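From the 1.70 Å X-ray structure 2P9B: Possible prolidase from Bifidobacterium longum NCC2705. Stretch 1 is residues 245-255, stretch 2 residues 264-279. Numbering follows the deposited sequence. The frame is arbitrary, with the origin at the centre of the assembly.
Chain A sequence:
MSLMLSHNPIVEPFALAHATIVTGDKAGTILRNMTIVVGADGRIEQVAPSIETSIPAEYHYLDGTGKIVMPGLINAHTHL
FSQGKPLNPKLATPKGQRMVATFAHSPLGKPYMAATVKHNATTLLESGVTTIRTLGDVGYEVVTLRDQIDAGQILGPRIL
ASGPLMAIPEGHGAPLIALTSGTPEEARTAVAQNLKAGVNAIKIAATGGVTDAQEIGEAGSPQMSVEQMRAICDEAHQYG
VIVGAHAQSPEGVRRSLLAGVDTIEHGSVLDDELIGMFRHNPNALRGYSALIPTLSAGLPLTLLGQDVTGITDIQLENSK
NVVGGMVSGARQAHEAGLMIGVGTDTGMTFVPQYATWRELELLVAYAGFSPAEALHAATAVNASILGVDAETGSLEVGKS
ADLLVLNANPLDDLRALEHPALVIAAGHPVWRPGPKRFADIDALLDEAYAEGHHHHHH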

# COMPACT_ATOMS: atom_id res chain seq x y z
N ALA A 245 -0.01 9.06 8.90
CA ALA A 245 -0.52 10.42 8.92
C ALA A 245 -0.39 11.00 7.54
O ALA A 245 0.66 10.90 6.90
CB ALA A 245 0.26 11.26 9.92
N HIS A 246 -1.47 11.58 7.05
CA HIS A 246 -1.46 12.20 5.75
C HIS A 246 -0.99 13.64 6.00
O HIS A 246 -1.57 14.35 6.82
CB HIS A 246 -2.87 12.10 5.16
CG HIS A 246 -3.48 13.40 4.76
ND1 HIS A 246 -3.04 14.13 3.68
CD2 HIS A 246 -4.54 14.08 5.27
CE1 HIS A 246 -3.81 15.20 3.53
NE2 HIS A 246 -4.73 15.19 4.49
N ALA A 247 0.09 14.02 5.34
CA ALA A 247 0.65 15.36 5.51
C ALA A 247 1.27 15.80 4.19
O ALA A 247 2.06 15.06 3.60
CB ALA A 247 1.70 15.35 6.61
N GLN A 248 0.91 16.99 3.73
CA GLN A 248 1.45 17.53 2.48
C GLN A 248 2.21 18.84 2.66
O GLN A 248 2.28 19.66 1.74
CB GLN A 248 0.33 17.70 1.44
CG GLN A 248 -1.03 18.18 1.97
CD GLN A 248 -1.02 19.62 2.46
OE1 GLN A 248 -1.70 20.49 1.90
NE2 GLN A 248 -0.27 19.87 3.52
N SER A 249 2.81 19.02 3.83
CA SER A 249 3.58 20.22 4.13
C SER A 249 4.67 19.86 5.12
O SER A 249 4.49 18.97 5.95
CB SER A 249 2.69 21.30 4.73
OG SER A 249 2.27 20.94 6.04
N PRO A 250 5.81 20.55 5.06
CA PRO A 250 6.91 20.26 5.99
C PRO A 250 6.48 20.37 7.46
O PRO A 250 6.92 19.58 8.29
CB PRO A 250 7.96 21.29 5.62
CG PRO A 250 7.74 21.48 4.15
CD PRO A 250 6.23 21.54 4.05
N GLU A 251 5.64 21.34 7.78
CA GLU A 251 5.20 21.50 9.15
C GLU A 251 4.38 20.29 9.58
O GLU A 251 4.52 19.79 10.70
CB GLU A 251 4.37 22.77 9.32
CG GLU A 251 3.93 23.04 10.75
CD GLU A 251 5.09 23.03 11.75
OE1 GLU A 251 6.22 23.39 11.37
OE2 GLU A 251 4.85 22.68 12.92
N GLY A 252 3.51 19.82 8.69
CA GLY A 252 2.68 18.66 8.99
C GLY A 252 3.52 17.42 9.16
O GLY A 252 3.30 16.61 10.07
N VAL A 253 4.50 17.26 8.28
CA VAL A 253 5.39 16.11 8.36
C VAL A 253 6.19 16.16 9.65
O VAL A 253 6.30 15.17 10.36
CB VAL A 253 6.34 16.08 7.14
CG1 VAL A 253 7.38 14.98 7.31
CG2 VAL A 253 5.52 15.84 5.87
N ARG A 254 6.71 17.34 9.96
CA ARG A 254 7.50 17.53 11.18
C ARG A 254 6.72 17.15 12.43
O ARG A 254 7.21 16.40 13.27
CB ARG A 254 7.99 18.98 11.28
CG ARG A 254 9.00 19.22 12.39
CD ARG A 254 9.67 20.57 12.21
NE ARG A 254 10.74 20.79 13.18
CZ ARG A 254 10.54 21.08 14.47
NH1 ARG A 254 9.31 21.20 14.95
NH2 ARG A 254 11.58 21.27 15.27
N ARG A 255 5.51 17.68 12.56
CA ARG A 255 4.68 17.39 13.72
C ARG A 255 4.34 15.92 13.82
O ARG A 255 4.34 15.34 14.91
CB ARG A 255 3.38 18.20 13.68
CG ARG A 255 3.57 19.70 13.79
CD ARG A 255 2.23 20.40 13.89
NE ARG A 255 2.37 21.85 13.90
CZ ARG A 255 1.37 22.70 14.10
NH1 ARG A 255 0.14 22.24 14.31
NH2 ARG A 255 1.59 24.01 14.10
N ILE A 264 4.35 8.32 6.82
CA ILE A 264 3.92 9.63 6.34
C ILE A 264 3.37 9.39 4.94
O ILE A 264 4.07 8.83 4.09
CB ILE A 264 5.09 10.62 6.24
CG1 ILE A 264 5.71 10.86 7.63
CG2 ILE A 264 4.62 11.93 5.60
CD1 ILE A 264 4.78 11.53 8.63
N GLU A 265 2.12 9.79 4.70
CA GLU A 265 1.51 9.64 3.39
C GLU A 265 1.56 10.97 2.65
O GLU A 265 1.25 12.02 3.21
CB GLU A 265 0.04 9.20 3.49
CG GLU A 265 -0.13 7.70 3.70
CD GLU A 265 0.38 7.25 5.04
OE1 GLU A 265 -0.04 7.85 6.05
OE2 GLU A 265 1.18 6.30 5.09
N HIS A 266 1.95 10.90 1.37
CA HIS A 266 2.10 12.05 0.49
C HIS A 266 3.45 12.70 0.79
O HIS A 266 4.41 12.52 0.05
CB HIS A 266 0.96 13.05 0.67
CG HIS A 266 -0.37 12.54 0.23
ND1 HIS A 266 -1.02 11.50 0.85
CD2 HIS A 266 -1.18 12.93 -0.79
CE1 HIS A 266 -2.17 11.27 0.24
NE2 HIS A 266 -2.29 12.13 -0.76
N GLY A 267 3.52 13.44 1.88
CA GLY A 267 4.78 14.06 2.25
C GLY A 267 5.03 15.43 1.65
O GLY A 267 4.15 16.02 1.03
N SER A 268 6.24 15.92 1.84
CA SER A 268 6.62 17.24 1.34
C SER A 268 8.11 17.28 1.10
O SER A 268 8.80 16.27 1.27
CB SER A 268 6.28 18.29 2.40
OG SER A 268 7.07 18.09 3.55
N VAL A 269 8.62 18.44 0.71
CA VAL A 269 10.05 18.58 0.50
C VAL A 269 10.68 18.41 1.88
O VAL A 269 10.09 18.79 2.89
CB VAL A 269 10.39 19.96 -0.10
CG1 VAL A 269 9.91 21.06 0.83
CG2 VAL A 269 11.89 20.07 -0.34
N LEU A 270 11.87 17.82 1.92
CA LEU A 270 12.54 17.56 3.18
C LEU A 270 13.83 18.36 3.37
O LEU A 270 14.32 19.01 2.46
CB LEU A 270 12.87 16.07 3.30
CG LEU A 270 11.71 15.09 3.12
CD1 LEU A 270 12.25 13.67 3.00
CD2 LEU A 270 10.75 15.22 4.29
N ASP A 271 14.35 18.30 4.60
CA ASP A 271 15.60 18.93 4.97
C ASP A 271 16.29 17.90 5.86
O ASP A 271 15.72 16.85 6.15
CB ASP A 271 15.38 20.25 5.72
CG ASP A 271 14.48 20.11 6.93
OD1 ASP A 271 14.67 19.17 7.72
OD2 ASP A 271 13.57 20.95 7.09
N ASP A 272 17.52 18.17 6.28
CA ASP A 272 18.27 17.23 7.10
C ASP A 272 17.62 16.88 8.44
O ASP A 272 17.77 15.76 8.93
CB ASP A 272 19.69 17.75 7.32
CG ASP A 272 20.48 17.82 6.03
OD1 ASP A 272 19.94 17.40 4.98
OD2 ASP A 272 21.64 18.27 6.06
N GLU A 273 16.91 17.83 9.03
CA GLU A 273 16.26 17.57 10.31
C GLU A 273 15.19 16.51 10.14
O GLU A 273 15.13 15.55 10.90
CB GLU A 273 15.62 18.85 10.85
CG GLU A 273 14.90 18.66 12.18
CD GLU A 273 14.12 19.89 12.62
OE1 GLU A 273 13.25 20.36 11.86
OE2 GLU A 273 14.39 20.39 13.74
N LEU A 274 14.34 16.67 9.12
CA LEU A 274 13.27 15.72 8.87
C LEU A 274 13.79 14.35 8.47
O LEU A 274 13.26 13.33 8.90
CB LEU A 274 12.33 16.26 7.79
CG LEU A 274 11.53 17.51 8.14
CD1 LEU A 274 10.62 17.85 6.97
CD2 LEU A 274 10.70 17.29 9.40
N ILE A 275 14.83 14.32 7.64
CA ILE A 275 15.40 13.05 7.22
C ILE A 275 15.86 12.28 8.46
O ILE A 275 15.64 11.08 8.57
CB ILE A 275 16.58 13.28 6.26
CG1 ILE A 275 16.06 13.84 4.93
CG2 ILE A 275 17.34 11.98 6.04
CD1 ILE A 275 17.13 14.18 3.93
N GLY A 276 16.49 12.99 9.39
CA GLY A 276 16.96 12.35 10.60
C GLY A 276 15.81 11.80 11.43
O GLY A 276 15.95 10.75 12.06
N MSE A 277 14.67 12.50 11.41
CA MSE A 277 13.49 12.09 12.17
C MSE A 277 12.85 10.82 11.57
O MSE A 277 12.22 10.04 12.29
CB MSE A 277 12.47 13.23 12.23
CG MSE A 277 13.02 14.52 12.83
SE MSE A 277 11.66 15.90 13.14
CE MSE A 277 10.74 14.95 14.56
N PHE A 278 13.03 10.61 10.27
CA PHE A 278 12.52 9.41 9.60
C PHE A 278 13.43 8.24 10.01
O PHE A 278 12.95 7.19 10.45
CB PHE A 278 12.59 9.57 8.07
CG PHE A 278 11.35 10.15 7.46
CD1 PHE A 278 10.20 9.37 7.29
CD2 PHE A 278 11.32 11.47 7.01
CE1 PHE A 278 9.06 9.90 6.69
CE2 PHE A 278 10.18 12.01 6.41
CZ PHE A 278 9.05 11.22 6.25
N ARG A 279 14.73 8.44 9.86
CA ARG A 279 15.73 7.41 10.18
C ARG A 279 15.67 6.87 11.59
O ARG A 279 15.72 5.66 11.80
CB ARG A 279 17.14 7.94 9.94
CG ARG A 279 17.61 7.86 8.51
CD ARG A 279 19.01 8.42 8.37
NE ARG A 279 19.43 8.50 6.98
CZ ARG A 279 20.20 9.47 6.49
NH1 ARG A 279 20.63 10.44 7.29
NH2 ARG A 279 20.54 9.47 5.21

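Val 253 forms the apolar centre of the contact. Its CA-to-CB bond points toward the other stretch, which covers 92 Å² of the residue, more than of any other here. With chi1 at 172° (t), its two methyls reach different neighbours. CG2 lies 4.0 Å from Ile 264 CG2 and 4.1 Å from Gly 267 CA, whereas CG1 lies 4.3 Å from Leu 274 CD1 and 4.2 Å from Phe 278 CE2. These are van der Waals separations, so one branched side chain joins the strand end of the second stretch to its helix. Leu 274 extends the apolar surface, its CD2 packing 3.7 Å from Arg 254 CB, and Pro 250 CG adds a contact of 4.0 Å with Val 269 CG1.

The helices 250-255 and 272-279 run in broadly the same direction, at 34° between axes that approach to 10.5 Å. Each begins with a side-chain cap: Gly 252 N donates to Ser 249 OG (3.1 Å), and Leu 274 N donates to Asp 271 OD1 (2.9 Å), satisfying amides that lack an acceptor in the first helical turn.

Before the helices, the backbones pair in parallel register, Ala 245 with Ile 264 and His 246 with Glu 265. Glu 265 N donates to Ala 245 O (2.9 Å, 176°) and Ala 247 N to Glu 265 O (3.1 Å, 172°), so Glu 265 bonds through both its amide and its carbonyl, as parallel pairing requires. Gly 267 N to Ala 247 O is short at 2.8 Å but bent to 134°, where the side chains of Ala 247 and His 266 diverge. Gly 267 has phi/psi of 88/-171, at which a CB would jam against the preceding carbonyl oxygen. The pairing fades into a CA-H...O contact, Gln 248 CA to Gly 267 O at 3.4 Å.

Beside this ladder, the edge of the His 246 ring meets the face of His 266, with centroids 5.6 Å apart and planes at 65°. Ser 268 OG approaches Pro 250 N to 3.1 Å, but the proline nitrogen has no hydrogen to share; the hydroxyl donates instead to Val 269 O (3.2 Å).

At the polar edge, Arg 254 and Glu 273 form a salt bridge. Arg 254 NE donates to Glu 273 OE1 at 2.9 Å and 165°, with the carboxylate oxygen near the guanidinium plane; a weak second bond links Arg 254 NH2 to Glu 273 OE2 at 3.3 Å. Both side chains are extended through chi2, which carries their opposite charges together across the gap between the helices.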